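Local coordinates for protein ribokinase (Giardia lamblia, PDB 6WHJ) that probably catalyses the ATP- and magnesium-dependent phosphorylation of D-ribose at O-5, yielding D-ribose 5-phosphate, at residues Val23-Pro27 with Tyr104-Glu110; Gly69-Asp75 with Gln92-Thr98; Tyr253-Thr257 with Ile301-Ala305; Ser279-Leu284 with Ile304-Phe310; Phe310-Ala314 with Val334-Leu338. One frame throughout, in Å; residues are numbered along the deposited sequence.

Interaction 1: residues Val23-Pro27 with Tyr104-Glu110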
# COMPACT_ATOMS: atom_id res chain seq x y z
N VAL B 23 0.78 -3.89 -10.53
CA VAL B 23 -0.48 -3.77 -11.24
C VAL B 23 -0.19 -3.50 -12.70
O VAL B 23 0.91 -3.09 -13.07
CB VAL B 23 -1.36 -2.66 -10.64
CG1 VAL B 23 -1.73 -2.99 -9.22
CG2 VAL B 23 -0.60 -1.33 -10.66
N LYS B 24 -1.20 -3.74 -13.54
CA LYS B 24 -1.07 -3.37 -14.95
C LYS B 24 -0.95 -1.86 -15.08
O LYS B 24 -0.02 -1.35 -15.72
CB LYS B 24 -2.27 -3.87 -15.74
CG LYS B 24 -2.19 -5.31 -16.21
CD LYS B 24 -3.38 -5.64 -17.10
CE LYS B 24 -3.54 -7.13 -17.34
NZ LYS B 24 -4.78 -7.45 -18.12
N ASP B 25 -1.90 -1.14 -14.50
CA ASP B 25 -1.90 0.31 -14.46
C ASP B 25 -2.35 0.76 -13.09
O ASP B 25 -3.00 0.02 -12.35
CB ASP B 25 -2.79 0.90 -15.55
CG ASP B 25 -2.20 0.72 -16.93
OD1 ASP B 25 -1.18 1.39 -17.21
OD2 ASP B 25 -2.74 -0.11 -17.70
N PHE B 26 -1.96 1.98 -12.73
CA PHE B 26 -2.41 2.53 -11.47
C PHE B 26 -3.94 2.54 -11.45
O PHE B 26 -4.57 2.84 -12.47
CB PHE B 26 -1.89 3.96 -11.27
CG PHE B 26 -0.41 4.06 -11.18
CD1 PHE B 26 0.31 3.26 -10.30
CD2 PHE B 26 0.28 4.96 -11.97
CE1 PHE B 26 1.69 3.37 -10.21
CE2 PHE B 26 1.66 5.07 -11.89
CZ PHE B 26 2.36 4.27 -11.01
N PRO B 27 -4.56 2.20 -10.33
CA PRO B 27 -6.01 2.35 -10.23
C PRO B 27 -6.36 3.83 -10.25
O PRO B 27 -5.56 4.68 -9.84
CB PRO B 27 -6.33 1.71 -8.88
CG PRO B 27 -5.07 1.91 -8.08
CD PRO B 27 -3.95 1.75 -9.06
N TYR B 104 2.60 1.23 -5.43
CA TYR B 104 2.04 0.67 -6.66
C TYR B 104 3.06 0.81 -7.78
O TYR B 104 3.58 1.90 -8.04
CB TYR B 104 0.75 1.39 -7.09
CG TYR B 104 -0.41 1.34 -6.13
CD1 TYR B 104 -0.47 0.42 -5.09
CD2 TYR B 104 -1.48 2.22 -6.29
CE1 TYR B 104 -1.57 0.39 -4.23
CE2 TYR B 104 -2.56 2.20 -5.45
CZ TYR B 104 -2.60 1.28 -4.43
OH TYR B 104 -3.70 1.29 -3.60
N VAL B 105 3.35 -0.30 -8.45
CA VAL B 105 4.24 -0.32 -9.60
C VAL B 105 3.42 -0.73 -10.82
O VAL B 105 2.87 -1.83 -10.85
CB VAL B 105 5.44 -1.25 -9.38
CG1 VAL B 105 6.40 -1.16 -10.54
CG2 VAL B 105 6.14 -0.90 -8.08
N ALA B 106 3.31 0.18 -11.79
CA ALA B 106 2.62 -0.12 -13.04
C ALA B 106 3.56 -0.87 -13.97
O ALA B 106 4.78 -0.93 -13.75
CB ALA B 106 2.11 1.15 -13.70
N GLU B 107 2.99 -1.48 -15.02
CA GLU B 107 3.81 -2.20 -15.99
C GLU B 107 4.74 -1.28 -16.76
O GLU B 107 5.70 -1.75 -17.37
CB GLU B 107 2.93 -2.97 -16.99
CG GLU B 107 2.24 -4.20 -16.42
CD GLU B 107 1.23 -4.78 -17.40
OE1 GLU B 107 0.91 -5.99 -17.27
OE2 GLU B 107 0.76 -4.04 -18.30
N SER B 108 4.48 0.03 -16.74
CA SER B 108 5.40 0.98 -17.33
C SER B 108 6.67 1.14 -16.50
O SER B 108 7.69 1.61 -17.02
CB SER B 108 4.71 2.33 -17.52
OG SER B 108 4.27 2.88 -16.29
N GLY B 109 6.63 0.75 -15.23
CA GLY B 109 7.74 0.95 -14.32
C GLY B 109 7.53 2.10 -13.37
O GLY B 109 8.28 2.23 -12.40
N GLU B 110 6.50 2.91 -13.62
CA GLU B 110 6.21 4.06 -12.79
C GLU B 110 5.76 3.62 -11.40
O GLU B 110 5.23 2.52 -11.21
CB GLU B 110 5.14 4.93 -13.46
CG GLU B 110 5.22 6.40 -13.08
CD GLU B 110 4.41 7.32 -14.00
OE1 GLU B 110 3.45 6.86 -14.67
OE2 GLU B 110 4.75 8.52 -14.04

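Interaction 2: residues Gly69-Asp75 with Gln92-Thr98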
# COMPACT_ATOMS: atom_id res chain seq x y z
N GLY B 69 10.36 0.40 15.10
CA GLY B 69 9.46 0.08 16.18
C GLY B 69 9.84 -1.19 16.91
O GLY B 69 10.74 -1.93 16.52
N LYS B 70 9.18 -1.41 18.05
CA LYS B 70 9.33 -2.66 18.79
C LYS B 70 8.28 -3.64 18.28
O LYS B 70 7.36 -4.05 18.98
CB LYS B 70 9.22 -2.42 20.28
CG LYS B 70 10.46 -1.77 20.85
CD LYS B 70 10.31 -1.41 22.32
CE LYS B 70 11.62 -0.83 22.86
NZ LYS B 70 11.56 -0.59 24.32
N ASP B 71 8.47 -4.04 17.02
CA ASP B 71 7.55 -4.90 16.30
C ASP B 71 8.37 -5.87 15.46
O ASP B 71 9.60 -5.91 15.54
CB ASP B 71 6.59 -4.11 15.41
CG ASP B 71 7.28 -3.01 14.60
OD1 ASP B 71 8.37 -3.25 14.02
OD2 ASP B 71 6.71 -1.91 14.51
N THR B 72 7.65 -6.69 14.69
CA THR B 72 8.28 -7.72 13.87
C THR B 72 9.23 -7.12 12.84
O THR B 72 10.38 -7.54 12.73
CB THR B 72 7.20 -8.56 13.18
OG1 THR B 72 6.33 -9.12 14.17
CG2 THR B 72 7.83 -9.66 12.34
N PHE B 73 8.74 -6.14 12.06
CA PHE B 73 9.58 -5.49 11.06
C PHE B 73 10.85 -4.91 11.67
O PHE B 73 11.92 -4.96 11.07
CB PHE B 73 8.79 -4.41 10.33
CG PHE B 73 7.74 -4.94 9.39
CD1 PHE B 73 7.76 -6.27 8.98
CD2 PHE B 73 6.76 -4.10 8.89
CE1 PHE B 73 6.80 -6.75 8.12
CE2 PHE B 73 5.80 -4.58 8.01
CZ PHE B 73 5.82 -5.90 7.62
N GLY B 74 10.73 -4.30 12.86
CA GLY B 74 11.91 -3.76 13.51
C GLY B 74 12.89 -4.83 13.93
O GLY B 74 14.11 -4.67 13.78
N ASP B 75 12.39 -5.96 14.44
CA ASP B 75 13.28 -7.05 14.81
C ASP B 75 13.97 -7.63 13.58
O ASP B 75 15.17 -7.93 13.62
CB ASP B 75 12.49 -8.16 15.53
CG ASP B 75 11.91 -7.71 16.86
OD1 ASP B 75 12.45 -6.77 17.49
OD2 ASP B 75 10.92 -8.32 17.31
N GLN B 92 15.27 0.74 18.78
CA GLN B 92 13.88 0.30 18.70
C GLN B 92 13.04 1.08 19.71
O GLN B 92 13.34 1.07 20.90
CB GLN B 92 13.77 -1.21 18.96
CG GLN B 92 14.20 -2.01 17.75
CD GLN B 92 13.91 -3.50 17.87
OE1 GLN B 92 14.64 -4.25 18.52
NE2 GLN B 92 12.82 -3.93 17.22
N VAL B 93 11.99 1.75 19.22
CA VAL B 93 11.15 2.64 20.03
C VAL B 93 9.72 2.12 20.06
O VAL B 93 9.27 1.43 19.14
CB VAL B 93 11.18 4.10 19.51
CG1 VAL B 93 12.60 4.63 19.46
CG2 VAL B 93 10.54 4.19 18.15
N SER B 94 9.00 2.46 21.12
CA SER B 94 7.61 2.02 21.29
C SER B 94 6.60 3.07 20.88
O SER B 94 5.39 2.79 20.89
CB SER B 94 7.34 1.60 22.74
OG SER B 94 7.77 2.61 23.64
N GLY B 95 7.05 4.28 20.53
CA GLY B 95 6.10 5.34 20.22
C GLY B 95 5.32 5.07 18.95
O GLY B 95 4.11 5.32 18.89
N ALA B 96 6.00 4.65 17.90
CA ALA B 96 5.41 4.38 16.61
C ALA B 96 5.77 2.97 16.16
O ALA B 96 6.69 2.35 16.71
CB ALA B 96 5.89 5.40 15.57
N PRO B 97 5.05 2.42 15.18
CA PRO B 97 5.52 1.20 14.50
C PRO B 97 6.68 1.53 13.57
O PRO B 97 6.96 2.69 13.26
CB PRO B 97 4.30 0.73 13.71
CG PRO B 97 3.54 1.98 13.46
CD PRO B 97 3.71 2.82 14.70
N THR B 98 7.37 0.47 13.13
CA THR B 98 8.37 0.62 12.08
C THR B 98 7.76 1.29 10.86
O THR B 98 6.60 1.04 10.51
CB THR B 98 8.95 -0.75 11.71
OG1 THR B 98 9.66 -1.28 12.83
CG2 THR B 98 9.90 -0.65 10.51
O HOH W 1 6.60 -0.07 18.02

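Interaction 3: residues Tyr253-Thr257 with Ile301-Ala305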
# COMPACT_ATOMS: atom_id res chain seq x y z
N TYR B 253 32.35 27.09 -10.83
CA TYR B 253 31.50 26.35 -11.77
C TYR B 253 32.30 25.44 -12.71
O TYR B 253 31.83 25.12 -13.81
CB TYR B 253 30.58 27.30 -12.56
CG TYR B 253 29.78 28.18 -11.61
CD1 TYR B 253 28.74 27.65 -10.87
CD2 TYR B 253 30.10 29.52 -11.44
CE1 TYR B 253 28.03 28.43 -9.99
CE2 TYR B 253 29.39 30.31 -10.56
CZ TYR B 253 28.36 29.77 -9.83
OH TYR B 253 27.65 30.56 -8.95
N GLU B 254 33.47 24.97 -12.27
CA GLU B 254 34.11 23.88 -12.99
C GLU B 254 33.19 22.67 -12.99
O GLU B 254 32.50 22.40 -12.01
CB GLU B 254 35.47 23.51 -12.40
CG GLU B 254 36.60 24.40 -12.86
CD GLU B 254 36.95 24.13 -14.33
OE1 GLU B 254 37.19 25.11 -15.07
OE2 GLU B 254 36.97 22.94 -14.73
N SER B 255 33.14 21.99 -14.13
CA SER B 255 32.17 20.93 -14.34
C SER B 255 32.89 19.66 -14.81
O SER B 255 33.87 19.74 -15.56
CB SER B 255 31.10 21.40 -15.35
OG SER B 255 30.33 20.34 -15.87
N ARG B 256 32.41 18.51 -14.33
CA ARG B 256 32.84 17.21 -14.83
C ARG B 256 31.61 16.38 -15.16
O ARG B 256 30.71 16.23 -14.33
CB ARG B 256 33.72 16.48 -13.79
CG ARG B 256 35.06 17.17 -13.49
CD ARG B 256 35.94 17.30 -14.72
NE ARG B 256 37.29 17.77 -14.40
CZ ARG B 256 37.66 19.06 -14.35
NH1 ARG B 256 36.78 20.03 -14.58
NH2 ARG B 256 38.91 19.37 -14.05
N THR B 257 31.58 15.82 -16.37
CA THR B 257 30.48 14.97 -16.82
C THR B 257 30.87 13.52 -16.62
O THR B 257 31.98 13.12 -16.96
CB THR B 257 30.15 15.24 -18.29
OG1 THR B 257 29.43 16.48 -18.42
CG2 THR B 257 29.31 14.12 -18.88
N ILE B 301 37.88 18.53 -7.73
CA ILE B 301 36.73 18.11 -8.54
C ILE B 301 37.05 16.82 -9.28
O ILE B 301 36.15 16.03 -9.57
CB ILE B 301 36.28 19.21 -9.51
CG1 ILE B 301 34.88 18.89 -10.04
CG2 ILE B 301 37.24 19.33 -10.67
CD1 ILE B 301 34.34 19.90 -11.00
N ASP B 302 38.32 16.56 -9.59
CA ASP B 302 38.63 15.30 -10.26
C ASP B 302 38.52 14.11 -9.32
O ASP B 302 38.13 13.01 -9.75
CB ASP B 302 40.01 15.38 -10.91
CG ASP B 302 40.03 16.30 -12.11
OD1 ASP B 302 40.87 17.23 -12.15
OD2 ASP B 302 39.16 16.12 -13.00
N THR B 303 38.84 14.30 -8.03
CA THR B 303 38.61 13.26 -7.04
C THR B 303 37.13 12.96 -6.92
O THR B 303 36.72 11.79 -6.84
CB THR B 303 39.18 13.66 -5.68
OG1 THR B 303 40.59 13.92 -5.79
CG2 THR B 303 38.95 12.55 -4.65
N ILE B 304 36.30 14.01 -6.89
CA ILE B 304 34.85 13.83 -6.88
C ILE B 304 34.41 13.10 -8.14
O ILE B 304 33.51 12.24 -8.10
CB ILE B 304 34.14 15.19 -6.74
CG1 ILE B 304 34.71 15.96 -5.55
CG2 ILE B 304 32.62 15.02 -6.64
CD1 ILE B 304 34.54 15.26 -4.22
N ALA B 305 35.04 13.42 -9.27
CA ALA B 305 34.69 12.76 -10.53
C ALA B 305 35.04 11.28 -10.50
O ALA B 305 34.26 10.45 -10.96
CB ALA B 305 35.37 13.45 -11.70

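Interaction 4: residues Ser279-Leu284 with Ile304-Phe310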
# COMPACT_ATOMS: atom_id res chain seq x y z
N SER B 279 27.61 3.83 -3.32
CA SER B 279 28.89 3.56 -3.96
C SER B 279 29.74 4.82 -4.05
O SER B 279 30.95 4.79 -3.78
CB SER B 279 28.68 2.96 -5.34
OG SER B 279 27.83 1.84 -5.25
N PHE B 280 29.11 5.95 -4.39
CA PHE B 280 29.81 7.23 -4.43
C PHE B 280 30.49 7.51 -3.09
O PHE B 280 31.65 7.94 -3.05
CB PHE B 280 28.83 8.35 -4.79
CG PHE B 280 29.43 9.71 -4.78
CD1 PHE B 280 30.36 10.09 -5.74
CD2 PHE B 280 29.12 10.61 -3.75
CE1 PHE B 280 30.92 11.36 -5.72
CE2 PHE B 280 29.69 11.89 -3.72
CZ PHE B 280 30.60 12.26 -4.71
N CYS B 281 29.79 7.25 -1.99
CA CYS B 281 30.37 7.49 -0.67
C CYS B 281 31.50 6.51 -0.37
O CYS B 281 32.51 6.90 0.22
CB CYS B 281 29.29 7.41 0.41
SG CYS B 281 28.15 8.80 0.36
N VAL B 282 31.34 5.24 -0.76
CA VAL B 282 32.41 4.27 -0.52
C VAL B 282 33.69 4.72 -1.21
O VAL B 282 34.75 4.81 -0.58
CB VAL B 282 31.97 2.86 -0.98
CG1 VAL B 282 33.18 1.95 -1.10
CG2 VAL B 282 30.98 2.29 0.01
N ARG B 283 33.61 5.02 -2.51
CA ARG B 283 34.79 5.44 -3.26
C ARG B 283 35.31 6.79 -2.80
O ARG B 283 36.53 7.02 -2.80
CB ARG B 283 34.49 5.49 -4.76
CG ARG B 283 35.72 5.49 -5.64
CD ARG B 283 36.57 4.26 -5.41
NE ARG B 283 37.83 4.36 -6.13
CZ ARG B 283 39.04 4.21 -5.58
NH1 ARG B 283 39.16 3.94 -4.29
NH2 ARG B 283 40.12 4.32 -6.34
N LEU B 284 34.42 7.70 -2.42
CA LEU B 284 34.85 8.99 -1.90
C LEU B 284 35.66 8.80 -0.63
O LEU B 284 36.75 9.37 -0.48
CB LEU B 284 33.63 9.87 -1.64
CG LEU B 284 33.83 11.37 -1.48
CD1 LEU B 284 34.63 11.90 -2.65
CD2 LEU B 284 32.46 12.04 -1.44
N ILE B 304 36.30 14.01 -6.89
CA ILE B 304 34.85 13.83 -6.88
C ILE B 304 34.41 13.10 -8.14
O ILE B 304 33.51 12.24 -8.10
CB ILE B 304 34.14 15.19 -6.74
CG1 ILE B 304 34.71 15.96 -5.55
CG2 ILE B 304 32.62 15.02 -6.64
CD1 ILE B 304 34.54 15.26 -4.22
N ALA B 305 35.04 13.42 -9.27
CA ALA B 305 34.69 12.76 -10.53
C ALA B 305 35.04 11.28 -10.50
O ALA B 305 34.26 10.45 -10.96
CB ALA B 305 35.37 13.45 -11.70
N GLU B 306 36.20 10.92 -9.93
CA GLU B 306 36.57 9.51 -9.89
C GLU B 306 35.61 8.71 -9.01
O GLU B 306 35.26 7.58 -9.34
CB GLU B 306 38.01 9.34 -9.41
CG GLU B 306 38.45 7.87 -9.43
CD GLU B 306 39.87 7.64 -8.97
OE1 GLU B 306 40.18 6.49 -8.57
OE2 GLU B 306 40.68 8.59 -9.00
N ALA B 307 35.16 9.30 -7.90
CA ALA B 307 34.18 8.62 -7.06
C ALA B 307 32.87 8.39 -7.81
O ALA B 307 32.24 7.34 -7.68
CB ALA B 307 33.94 9.42 -5.78
N ALA B 308 32.47 9.36 -8.64
CA ALA B 308 31.23 9.22 -9.39
C ALA B 308 31.34 8.23 -10.55
O ALA B 308 30.36 7.54 -10.86
CB ALA B 308 30.78 10.59 -9.91
N ARG B 309 32.53 8.11 -11.17
CA ARG B 309 32.72 7.07 -12.18
C ARG B 309 32.52 5.69 -11.57
O ARG B 309 31.88 4.82 -12.16
CB ARG B 309 34.11 7.16 -12.80
CG ARG B 309 34.30 8.27 -13.82
CD ARG B 309 35.67 8.16 -14.51
NE ARG B 309 36.77 8.75 -13.75
CZ ARG B 309 37.11 10.03 -13.81
NH1 ARG B 309 36.44 10.87 -14.59
NH2 ARG B 309 38.12 10.49 -13.08
N PHE B 310 33.05 5.49 -10.36
CA PHE B 310 32.85 4.24 -9.64
C PHE B 310 31.38 4.02 -9.35
O PHE B 310 30.84 2.93 -9.58
CB PHE B 310 33.69 4.30 -8.37
CG PHE B 310 33.60 3.09 -7.49
CD1 PHE B 310 34.47 2.03 -7.67
CD2 PHE B 310 32.72 3.05 -6.43
CE1 PHE B 310 34.42 0.93 -6.83
CE2 PHE B 310 32.66 1.96 -5.59
CZ PHE B 310 33.51 0.90 -5.79

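Interaction 5: residues Phe310-Ala314 with Val334-Leu338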
# COMPACT_ATOMS: atom_id res chain seq x y z
N PHE B 310 33.05 5.49 -10.36
CA PHE B 310 32.85 4.24 -9.64
C PHE B 310 31.38 4.02 -9.35
O PHE B 310 30.84 2.93 -9.58
CB PHE B 310 33.69 4.30 -8.37
CG PHE B 310 33.60 3.09 -7.49
CD1 PHE B 310 34.47 2.03 -7.67
CD2 PHE B 310 32.72 3.05 -6.43
CE1 PHE B 310 34.42 0.93 -6.83
CE2 PHE B 310 32.66 1.96 -5.59
CZ PHE B 310 33.51 0.90 -5.79
N ALA B 311 30.68 5.08 -8.92
CA ALA B 311 29.27 4.94 -8.58
C ALA B 311 28.43 4.61 -9.81
O ALA B 311 27.45 3.87 -9.71
CB ALA B 311 28.76 6.21 -7.90
N SER B 312 28.80 5.16 -10.97
CA SER B 312 28.08 4.85 -12.20
C SER B 312 28.19 3.37 -12.56
O SER B 312 27.19 2.74 -12.91
CB SER B 312 28.61 5.70 -13.36
OG SER B 312 28.45 7.08 -13.07
N VAL B 313 29.39 2.79 -12.44
CA VAL B 313 29.57 1.39 -12.78
C VAL B 313 28.73 0.52 -11.85
O VAL B 313 28.08 -0.44 -12.29
CB VAL B 313 31.07 1.02 -12.72
CG1 VAL B 313 31.29 -0.48 -12.92
CG2 VAL B 313 31.85 1.82 -13.77
N ALA B 314 28.73 0.84 -10.55
CA ALA B 314 27.92 0.07 -9.61
C ALA B 314 26.43 0.24 -9.90
O ALA B 314 25.68 -0.74 -9.87
CB ALA B 314 28.25 0.48 -8.18
N VAL B 334 32.06 -4.89 -9.06
CA VAL B 334 32.28 -3.50 -9.45
C VAL B 334 33.71 -3.30 -9.94
O VAL B 334 33.95 -2.70 -10.99
CB VAL B 334 31.95 -2.54 -8.29
CG1 VAL B 334 32.12 -1.10 -8.74
CG2 VAL B 334 30.55 -2.76 -7.79
N ASP B 335 34.69 -3.81 -9.18
CA ASP B 335 36.09 -3.69 -9.59
C ASP B 335 36.34 -4.35 -10.94
O ASP B 335 37.08 -3.81 -11.77
CB ASP B 335 37.03 -4.30 -8.54
CG ASP B 335 37.18 -3.44 -7.30
OD1 ASP B 335 37.74 -3.94 -6.31
OD2 ASP B 335 36.74 -2.27 -7.32
N ASP B 336 35.74 -5.52 -11.17
CA ASP B 336 35.97 -6.22 -12.43
C ASP B 336 35.46 -5.41 -13.61
O ASP B 336 36.18 -5.19 -14.59
CB ASP B 336 35.31 -7.60 -12.41
CG ASP B 336 36.02 -8.60 -11.49
OD1 ASP B 336 35.35 -9.55 -11.04
OD2 ASP B 336 37.22 -8.41 -11.20
N ALA B 337 34.21 -4.93 -13.53
CA ALA B 337 33.63 -4.21 -14.66
C ALA B 337 34.29 -2.85 -14.87
O ALA B 337 34.28 -2.33 -15.99
CB ALA B 337 32.13 -4.06 -14.46
N LEU B 338 34.85 -2.26 -13.81
CA LEU B 338 35.57 -0.99 -13.96
C LEU B 338 36.86 -1.18 -14.75
O LEU B 338 37.31 -0.26 -15.45
CB LEU B 338 35.86 -0.39 -12.58
CG LEU B 338 36.32 1.07 -12.46
CD1 LEU B 338 35.44 2.00 -13.28
CD2 LEU B 338 36.37 1.54 -11.02

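Interaction 1: residues Val23-Pro27 with Tyr104-Glu110
Val23 N donates to Val105 O at 3.0 Å, a nearly straight bond (172°) that carries on the pairing of strand 16-22 with strand 99-105 to the end of the small sheet. In ribokinases such a sheet extends from the nucleotide-binding core as a lid over the sugar and also forms the dimer contact. Next, Glu107 N donates to Lys24 O (3.1 Å) from well above the carbonyl plane, beyond the end of strand 99-105. Ala106 opens the type I turn that ends at Gly109, with Glu107 as its second residue, and the bond from Ala106 N to Glu110 O closes the hairpin. Gly109 has a positive phi (103°), which a residue without CB adopts easily. The aliphatic part of Lys24 and the Glu107 side chain run side by side in the same direction, their charged ends apart.

Phe26 is the main apolar group. Its CG stands anti to the carbonyl carbon (chi1 -63°), which brings the ring against Ala106 and Glu110. Ala106 CB lies 4.1 Å above the centre of one face; a methyl is small enough to rest there. Glu110 crosses the ring at about a right angle, its CB 3.8 Å from Phe26 CZ. The Tyr104 ring reaches the second subunit: it stacks on Tyr104 of that subunit, and its OH is hydrogen-bonded to Gly102 O of the same neighbour. Pro27, rigid and apolar, leans on this tyrosine, with Pro27 CG 3.6 Å from Tyr104 CE2. At the edge of the Phe26 ring, near its plane, CE1 faces Tyr104 O.

Interaction 2: residues Gly69-Asp75 with Gln92-Thr98
Asp71 grips Thr98 with both carboxylate oxygens while also capping a helix. Its OD2 accepts from Thr98 N (2.8 Å, 169°) and its OD1 from Thr98 OG1 (2.6 Å), each on the syn lone pair. The same OD1 is met nearly along its C-O axis by Gly74 N at 2.8 Å, the N-cap bond of helix 72-84. Three donors thus fix the rotation of the carboxylate and would probably stabilise its negative charge. With chi1 at 45°, Asp71 CG sits between the backbone N and the carbonyl carbon, which turns the group back over the helix start. Thr98 OG1 is a relay: having given its proton to Asp71, it accepts from Gly69 N at 2.9 Å.

Gln92 NE2 makes the second clasp. It donates to Gly69 O, in the carbonyl plane, and to Asp75 OD1 at 2.9 Å, approaching the latter from above the carboxylate plane; the amide and carboxylate stand almost perpendicular. Glycine suits position 69 because Ala96 O, Pro97 C and Thr98 N occupy the space a CB would need. A water accepts from Lys70 N and donates to Ala96 O, joining the two loops.

These loops belong to the beta-alpha-beta unit of strand 62-69, helix 72-84 and strand 91-93, where Gly69 pairs in parallel with Val93 of strand 91-93, an outermost strand of the large sheet within this chain.

Interaction 3: residues Tyr253-Thr257 with Ile301-Ala305
Arg256 NE donates to Asp302 OD2 at 2.9 Å, arriving on the syn side but 31° out of the carboxylate plane. The guanidinium and carboxylate planes are 51° apart, and the second link of the salt bridge, Arg256 NH2 to Asp302 OD1, is long and weak. Ile301 CG2 lies over the centre of one guanidinium face, 3.7 Å above its plane; a branched apolar residue suits this place because it supports the flat cation without competing for its N-H groups.

Two partners on its own segment orient the guanidinium. NH1 bonds to Glu254 OE2 at 2.9 Å, within the guanidinium plane, and to Ser255 O at 3.1 Å. A bend at chi2 folds the arginine back along its strand so that NH1 can reach both. Glu254, Arg256 and Asp302 form a salt-bridge network, in which the arginine's charge is probably balanced by both acids. Beneath it the aliphatic stem packs on Ala305 CB, 4.0 Å from Arg256 CB, and Ile301 CD1 extends to the backbone of Glu254.

Further out, Asp300 accepts from Asp302 N, and Ile301 also touches Phe235 of strand 235-239. The arrangement is that of a layered alpha/beta core: helix 301-318 packs beside strand 255-258, outermost within this chain, and the axes of 255-257 and 301-305 lie 20° from parallel.

Interaction 4: residues Ser279-Leu284 with Ile304-Phe310
Arg283 NH2 and Glu306 OE1 form a salt bridge of 3.1 Å whose hydrogen bond is weak, bent to 132° at the hydrogen. The two planar ends are 65° apart and do not pair flat against each other. Glu306 reaches out with an extended chain, whereas Arg283 is bent at chi2. Its NH1 has a second acid in Glu286, one turn further along its own helix, which probably shares the charge and steadies the guanidinium at the border of the contact.

The stem of the arginine also packs. Arg283 CD rests over one face of the Phe310 ring, 4.0 Å from its centroid, a CH-pi contact displaced toward the rim, and CB and CG continue along the same ring. A long, partly aliphatic residue suits this spot, joining a buried ring to the polar border.

This is a helix-helix contact within the alpha/beta fold of the PfkB family. Helix 272-287, which begins near the predicted catalytic base Asp274, meets helix 301-318; the axes of 279-284 and 304-310 make 133° and come within 7.8 Å. The small side chain of Ala307 lets the backbones come close, its CA 5.0 Å from Arg283 CA.

Ala307 CB fits between Phe280 and Leu284, lying 3.6 Å from Phe280 CE1. Phe280 CG stands anti to its own backbone N, which swings the ring toward helix 301-318 and sets its edge against Ile304 O and Ala308 N. Deeper in, Leu284 CD1 touches Ile304 CD1 at 3.7 Å.

Interaction 5: residues Phe310-Ala314 with Val334-Leu338
The Phe310 ring presents one face to Val334, whose CG1 stands 4.0 Å from the ring centroid and 27° off its normal, a CH-pi contact. The opposite face is the one taken by Arg283, so the phenyl group is held between a valine methyl and an arginine stem from two different helices. Around the rim, Leu338 CD2 comes to 3.9 Å from Phe310 CD1, close to the ring plane. Asp335 OD2 also lies in that plane, 4.0 Å from Phe310 CE1, where the slightly positive ring hydrogens face a carboxylate; its stronger partner is Arg331, through a salt bridge.

One turn further along, Val313 uses both branches. Its CG2 meets Leu338 CD1 at 3.6 Å, and its CG1 lies 4.0 Å from Ala337 CB. Having CG1 anti to the backbone N (chi1 174°) sets that methyl against Val334 and Ala337 and leaves CG2 for Leu338. Val334 does likewise: CG1 goes to the ring, while CG2 reaches Ala314 CB at 4.0 Å. No hydrogen bond crosses, so branched and small apolar residues suit both sides.

Tyr261 touches Val313 and Ala337 from a loop. Residues spaced one turn apart on each helix interleave, with segment axes crossing at 107° and 9.5 Å apart, as the C-terminal helix 331-341 packs on helix 301-318 of the ribokinase alpha/beta core, with Ala314 about 6 Å, side chain to side chain, from Ser318, a predicted potassium ligand.

Overall arrangement
Interactions 3, 4 and 5 follow one another along helix 301-318: interactions 3 and 4 share Ile304 and Ala305, with centres 11 Å apart, and interactions 4 and 5 share Phe310, with centres 10 Å apart. The helix thus joins an outermost strand, helix 272-287 and the C-terminal helix. Interaction 2 lies at the other end of the large sheet, its centre 42 Å from that of interaction 3. Interaction 1 belongs to the lid, 30 Å from interaction 2 between centres, and encloses it along the chain. Predicted sites lie near two of them: Phe73 is about 3 Å from substrate residue Arg17, and Phe280 about 8 Å from ATP residue Thr239, side chain to side chain.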